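Local structure of Peptidase_M23 domain-containing protein (Enterococcus faecalis, 6SMK) at residues A[2-14]-A[120-131]. The protein probably acts as a zinc-dependent D,L-endopeptidase that cuts cell-wall peptidoglycan, the part described here being the M23 catalytic domain of a longer prophage-encoded protein. The protein carries 1 engineered substitution. Numbering follows the deposited sequence.
Sequences GAFAPHFGSPFVR and NGQHVNPDTYGG
R14, at the start of strand 13-20, and D127, in the C-terminal loop, join the two terminal arms of the M23 catalytic domain, an antiparallel beta-sheet fold, with a salt bridge. CB of R14 heads for the 120-131 segment. CG continues anti to the backbone N (chi1 -172°), and a bend at chi2 carries the chain past I32 of strand 28-35. NE forms a salt bridge with D17, while NH1 bonds to the hydroxyl of Y34 and adds only a weak bond to D127 OD1. NH2 makes the firmer link: it lies 3.0 Å from D127 OD1, with an N-H...O angle of 163°, and meets the syn lone pair of that oxygen; its short contact with OD2 is weak in angle. Guanidinium and carboxylate are nearly coplanar, 19° apart. D17 and Y34 probably limit the rotation of the group that D127 meets at its edge. The R14 side chain sits about 7 Å from that of the zinc ligand D33.

Farther along, P6 CD packs on P126 CB at 4.0 Å, and A5 CB lies 3.5 Å from P126 O. P6 also touches Y112 and Y34, so it rests against the sheet. Beyond it the chain ends meet through backbone bonds, where a type I turn (2-5) meets a type II turn (128-131): A3 N donates to Y129 O at 3.0 Å, and G2 N approaches G131 O from above its carbonyl plane, at 2.7 Å.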
loop_
_atom_site.group_PDB
_atom_site.type_symbol
_atom_site.label_atom_id
_atom_site.label_comp_id
_atom_site.label_asym_id
_atom_site.label_seq_id
_atom_site.Cartn_x
_atom_site.Cartn_y
_atom_site.Cartn_z
ATOM N N GLY A 2 -14.090 -4.863 -6.641
ATOM C CA GLY A 2 -12.928 -4.720 -5.786
ATOM C C GLY A 2 -13.314 -4.353 -4.374
ATOM O O GLY A 2 -13.425 -3.172 -4.045
ATOM N N ALA A 3 -13.512 -5.367 -3.529
ATOM C CA ALA A 3 -14.043 -5.097 -2.200
ATOM C C ALA A 3 -13.068 -4.327 -1.333
ATOM O O ALA A 3 -13.487 -3.762 -0.318
ATOM C CB ALA A 3 -14.436 -6.395 -1.496
ATOM N N PHE A 4 -11.782 -4.300 -1.696
ATOM C CA PHE A 4 -10.805 -3.515 -0.949
ATOM C C PHE A 4 -9.924 -2.706 -1.889
ATOM O O PHE A 4 -8.782 -2.378 -1.556
ATOM C CB PHE A 4 -9.967 -4.398 -0.024
ATOM C CG PHE A 4 -10.739 -4.919 1.140
ATOM C CD1 PHE A 4 -11.479 -6.080 1.030
ATOM C CD2 PHE A 4 -10.776 -4.216 2.330
ATOM C CE1 PHE A 4 -12.218 -6.545 2.099
ATOM C CE2 PHE A 4 -11.509 -4.682 3.409
ATOM C CZ PHE A 4 -12.230 -5.843 3.292
ATOM N N ALA A 5 -10.459 -2.366 -3.058
ATOM C CA ALA A 5 -9.772 -1.465 -3.959
ATOM C C ALA A 5 -9.420 -0.170 -3.233
ATOM O O ALA A 5 -10.153 0.273 -2.346
ATOM C CB ALA A 5 -10.650 -1.163 -5.167
ATOM N N PRO A 6 -8.292 0.447 -3.579
ATOM C CA PRO A 6 -7.941 1.752 -2.997
ATOM C C PRO A 6 -8.733 2.882 -3.626
ATOM O O PRO A 6 -8.994 2.886 -4.833
ATOM C CB PRO A 6 -6.454 1.894 -3.332
ATOM C CG PRO A 6 -6.306 1.117 -4.619
ATOM C CD PRO A 6 -7.273 -0.039 -4.528
ATOM N N HIS A 7 -9.097 3.866 -2.799
ATOM C CA HIS A 7 -9.851 5.032 -3.261
ATOM C C HIS A 7 -9.209 6.313 -2.724
ATOM O O HIS A 7 -9.830 7.145 -2.065
ATOM C CB HIS A 7 -11.309 4.909 -2.864
ATOM C CG HIS A 7 -11.994 3.736 -3.483
ATOM N ND1 HIS A 7 -12.292 2.592 -2.776
ATOM C CD2 HIS A 7 -12.431 3.525 -4.744
ATOM C CE1 HIS A 7 -12.892 1.728 -3.574
ATOM N NE2 HIS A 7 -12.991 2.271 -4.773
ATOM N N PHE A 8 -7.927 6.467 -3.019
ATOM C CA PHE A 8 -7.227 7.686 -2.662
ATOM C C PHE A 8 -7.800 8.840 -3.447
ATOM O O PHE A 8 -8.135 8.702 -4.625
ATOM C CB PHE A 8 -5.743 7.565 -2.964
ATOM C CG PHE A 8 -5.025 6.599 -2.082
ATOM C CD1 PHE A 8 -4.757 6.911 -0.761
ATOM C CD2 PHE A 8 -4.608 5.378 -2.576
ATOM C CE1 PHE A 8 -4.089 6.029 0.045
ATOM C CE2 PHE A 8 -3.935 4.494 -1.776
ATOM C CZ PHE A 8 -3.670 4.819 -0.468
ATOM N N GLY A 9 -7.904 9.978 -2.805
ATOM C CA GLY A 9 -8.406 11.163 -3.455
ATOM C C GLY A 9 -7.274 11.999 -3.984
ATOM O O GLY A 9 -6.206 11.493 -4.339
ATOM N N SER A 10 -7.501 13.300 -4.013
ATOM C CA SER A 10 -6.440 14.211 -4.375
ATOM C C SER A 10 -5.448 14.331 -3.219
ATOM O O SER A 10 -5.812 14.136 -2.059
ATOM C CB SER A 10 -7.025 15.566 -4.730
ATOM O OG SER A 10 -7.821 15.452 -5.887
ATOM N N PRO A 11 -4.168 14.594 -3.509
ATOM C CA PRO A 11 -3.534 14.755 -4.812
ATOM C C PRO A 11 -2.993 13.458 -5.364
ATOM O O PRO A 11 -2.183 13.498 -6.291
ATOM C CB PRO A 11 -2.385 15.696 -4.501
ATOM C CG PRO A 11 -1.946 15.250 -3.140
ATOM C CD PRO A 11 -3.185 14.768 -2.426
ATOM N N PHE A 12 -3.396 12.328 -4.784
ATOM C CA PHE A 12 -2.904 11.039 -5.262
ATOM C C PHE A 12 -3.400 10.786 -6.676
ATOM O O PHE A 12 -4.594 10.893 -6.955
ATOM C CB PHE A 12 -3.360 9.902 -4.339
ATOM C CG PHE A 12 -2.787 9.974 -2.954
ATOM C CD1 PHE A 12 -1.569 9.415 -2.665
ATOM C CD2 PHE A 12 -3.467 10.608 -1.947
ATOM C CE1 PHE A 12 -1.050 9.491 -1.398
ATOM C CE2 PHE A 12 -2.949 10.681 -0.679
ATOM C CZ PHE A 12 -1.749 10.126 -0.404
ATOM N N VAL A 13 -2.482 10.453 -7.576
ATOM C CA VAL A 13 -2.857 10.105 -8.940
ATOM C C VAL A 13 -2.262 8.749 -9.296
ATOM O O VAL A 13 -1.053 8.534 -9.156
ATOM C CB VAL A 13 -2.448 11.182 -9.966
ATOM C CG1 VAL A 13 -1.012 11.584 -9.794
ATOM C CG2 VAL A 13 -2.689 10.669 -11.360
ATOM N N ARG A 14 -3.132 7.842 -9.742
ATOM C CA ARG A 14 -2.771 6.486 -10.130
ATOM C C ARG A 14 -1.883 6.493 -11.360
ATOM O O ARG A 14 -2.184 7.170 -12.352
ATOM C CB ARG A 14 -4.047 5.704 -10.417
ATOM C CG ARG A 14 -3.912 4.245 -10.644
ATOM C CD ARG A 14 -5.189 3.603 -10.145
ATOM N NE ARG A 14 -5.413 2.263 -10.667
ATOM C CZ ARG A 14 -6.240 1.396 -10.103
ATOM N NH1 ARG A 14 -6.907 1.737 -9.009
ATOM N NH2 ARG A 14 -6.391 0.192 -10.626
ATOM N N ASN A 120 2.765 -10.929 5.297
ATOM C CA ASN A 120 3.747 -11.248 4.268
ATOM C C ASN A 120 3.205 -12.268 3.274
ATOM O O ASN A 120 3.978 -12.918 2.571
ATOM C CB ASN A 120 5.050 -11.751 4.893
ATOM C CG ASN A 120 4.857 -13.039 5.691
ATOM O OD1 ASN A 120 3.760 -13.610 5.726
ATOM N ND2 ASN A 120 5.931 -13.506 6.334
ATOM N N GLY A 121 1.886 -12.401 3.196
ATOM C CA GLY A 121 1.259 -13.405 2.368
ATOM C C GLY A 121 1.245 -13.069 0.890
ATOM O O GLY A 121 1.959 -12.191 0.396
ATOM N N GLN A 122 0.432 -13.811 0.171
ATOM C CA GLN A 122 0.315 -13.661 -1.254
ATOM C C GLN A 122 -0.426 -12.427 -1.651
ATOM O O GLN A 122 -1.472 -12.139 -1.104
ATOM C CB GLN A 122 -0.445 -14.852 -1.794
ATOM C CG GLN A 122 -0.745 -14.768 -3.265
ATOM C CD GLN A 122 0.427 -15.201 -4.087
ATOM O OE1 GLN A 122 1.419 -14.499 -4.184
ATOM N NE2 GLN A 122 0.327 -16.376 -4.673
ATOM N N HIS A 123 0.087 -11.714 -2.638
ATOM C CA HIS A 123 -0.602 -10.522 -3.103
ATOM C C HIS A 123 -1.718 -10.904 -4.060
ATOM O O HIS A 123 -1.645 -11.913 -4.763
ATOM C CB HIS A 123 0.370 -9.562 -3.781
ATOM C CG HIS A 123 1.086 -10.157 -4.949
ATOM N ND1 HIS A 123 0.442 -10.532 -6.108
ATOM C CD2 HIS A 123 2.393 -10.454 -5.132
ATOM C CE1 HIS A 123 1.324 -11.022 -6.960
ATOM N NE2 HIS A 123 2.514 -10.990 -6.391
ATOM N N VAL A 124 -2.761 -10.085 -4.083
ATOM C CA VAL A 124 -3.909 -10.292 -4.947
ATOM C C VAL A 124 -4.205 -8.986 -5.682
ATOM O O VAL A 124 -3.588 -7.950 -5.425
ATOM C CB VAL A 124 -5.140 -10.768 -4.157
ATOM C CG1 VAL A 124 -4.877 -12.119 -3.561
ATOM C CG2 VAL A 124 -5.500 -9.759 -3.077
ATOM N N ASN A 125 -5.167 -9.044 -6.596
ATOM C CA ASN A 125 -5.605 -7.869 -7.340
ATOM C C ASN A 125 -6.607 -7.012 -6.574
ATOM O O ASN A 125 -7.804 -7.336 -6.527
ATOM C CB ASN A 125 -6.233 -8.288 -8.661
ATOM C CG ASN A 125 -6.289 -7.157 -9.647
ATOM O OD1 ASN A 125 -6.221 -5.981 -9.274
ATOM N ND2 ASN A 125 -6.392 -7.500 -10.914
ATOM N N PRO A 126 -6.172 -5.883 -6.017
ATOM C CA PRO A 126 -7.094 -5.069 -5.215
ATOM C C PRO A 126 -8.291 -4.585 -6.014
ATOM O O PRO A 126 -9.373 -4.384 -5.446
ATOM C CB PRO A 126 -6.209 -3.905 -4.750
ATOM C CG PRO A 126 -4.818 -4.281 -5.107
ATOM C CD PRO A 126 -4.920 -5.169 -6.288
ATOM N N ASP A 127 -8.127 -4.417 -7.325
ATOM C CA ASP A 127 -9.239 -4.010 -8.169
ATOM C C ASP A 127 -10.308 -5.088 -8.273
ATOM O O ASP A 127 -11.487 -4.767 -8.426
ATOM C CB ASP A 127 -8.741 -3.655 -9.571
ATOM C CG ASP A 127 -8.010 -2.321 -9.625
ATOM O OD1 ASP A 127 -8.469 -1.333 -9.002
ATOM O OD2 ASP A 127 -6.965 -2.266 -10.308
ATOM N N THR A 128 -9.935 -6.362 -8.216
ATOM C CA THR A 128 -10.910 -7.409 -8.493
ATOM C C THR A 128 -11.251 -8.278 -7.295
ATOM O O THR A 128 -12.398 -8.724 -7.196
ATOM C CB THR A 128 -10.419 -8.304 -9.638
ATOM O OG1 THR A 128 -9.270 -9.040 -9.213
ATOM C CG2 THR A 128 -10.034 -7.460 -10.833
ATOM N N TYR A 129 -10.305 -8.505 -6.379
ATOM C CA TYR A 129 -10.540 -9.411 -5.259
ATOM C C TYR A 129 -11.709 -8.923 -4.414
ATOM O O TYR A 129 -11.766 -7.750 -4.026
ATOM C CB TYR A 129 -9.279 -9.532 -4.404
ATOM C CG TYR A 129 -9.366 -10.552 -3.283
ATOM C CD1 TYR A 129 -9.764 -10.176 -2.007
ATOM C CD2 TYR A 129 -9.036 -11.888 -3.498
ATOM C CE1 TYR A 129 -9.838 -11.095 -0.970
ATOM C CE2 TYR A 129 -9.109 -12.818 -2.472
ATOM C CZ TYR A 129 -9.508 -12.416 -1.206
ATOM O OH TYR A 129 -9.580 -13.336 -0.174
ATOM N N GLY A 130 -12.644 -9.829 -4.140
ATOM C CA GLY A 130 -13.858 -9.505 -3.425
ATOM C C GLY A 130 -15.030 -9.120 -4.298
ATOM O O GLY A 130 -16.097 -8.792 -3.763
ATOM N N GLY A 131 -14.870 -9.147 -5.619
ATOM C CA GLY A 131 -15.934 -8.776 -6.532
ATOM C C GLY A 131 -15.583 -7.542 -7.335
ATOM O O GLY A 131 -16.221 -6.500 -7.193
#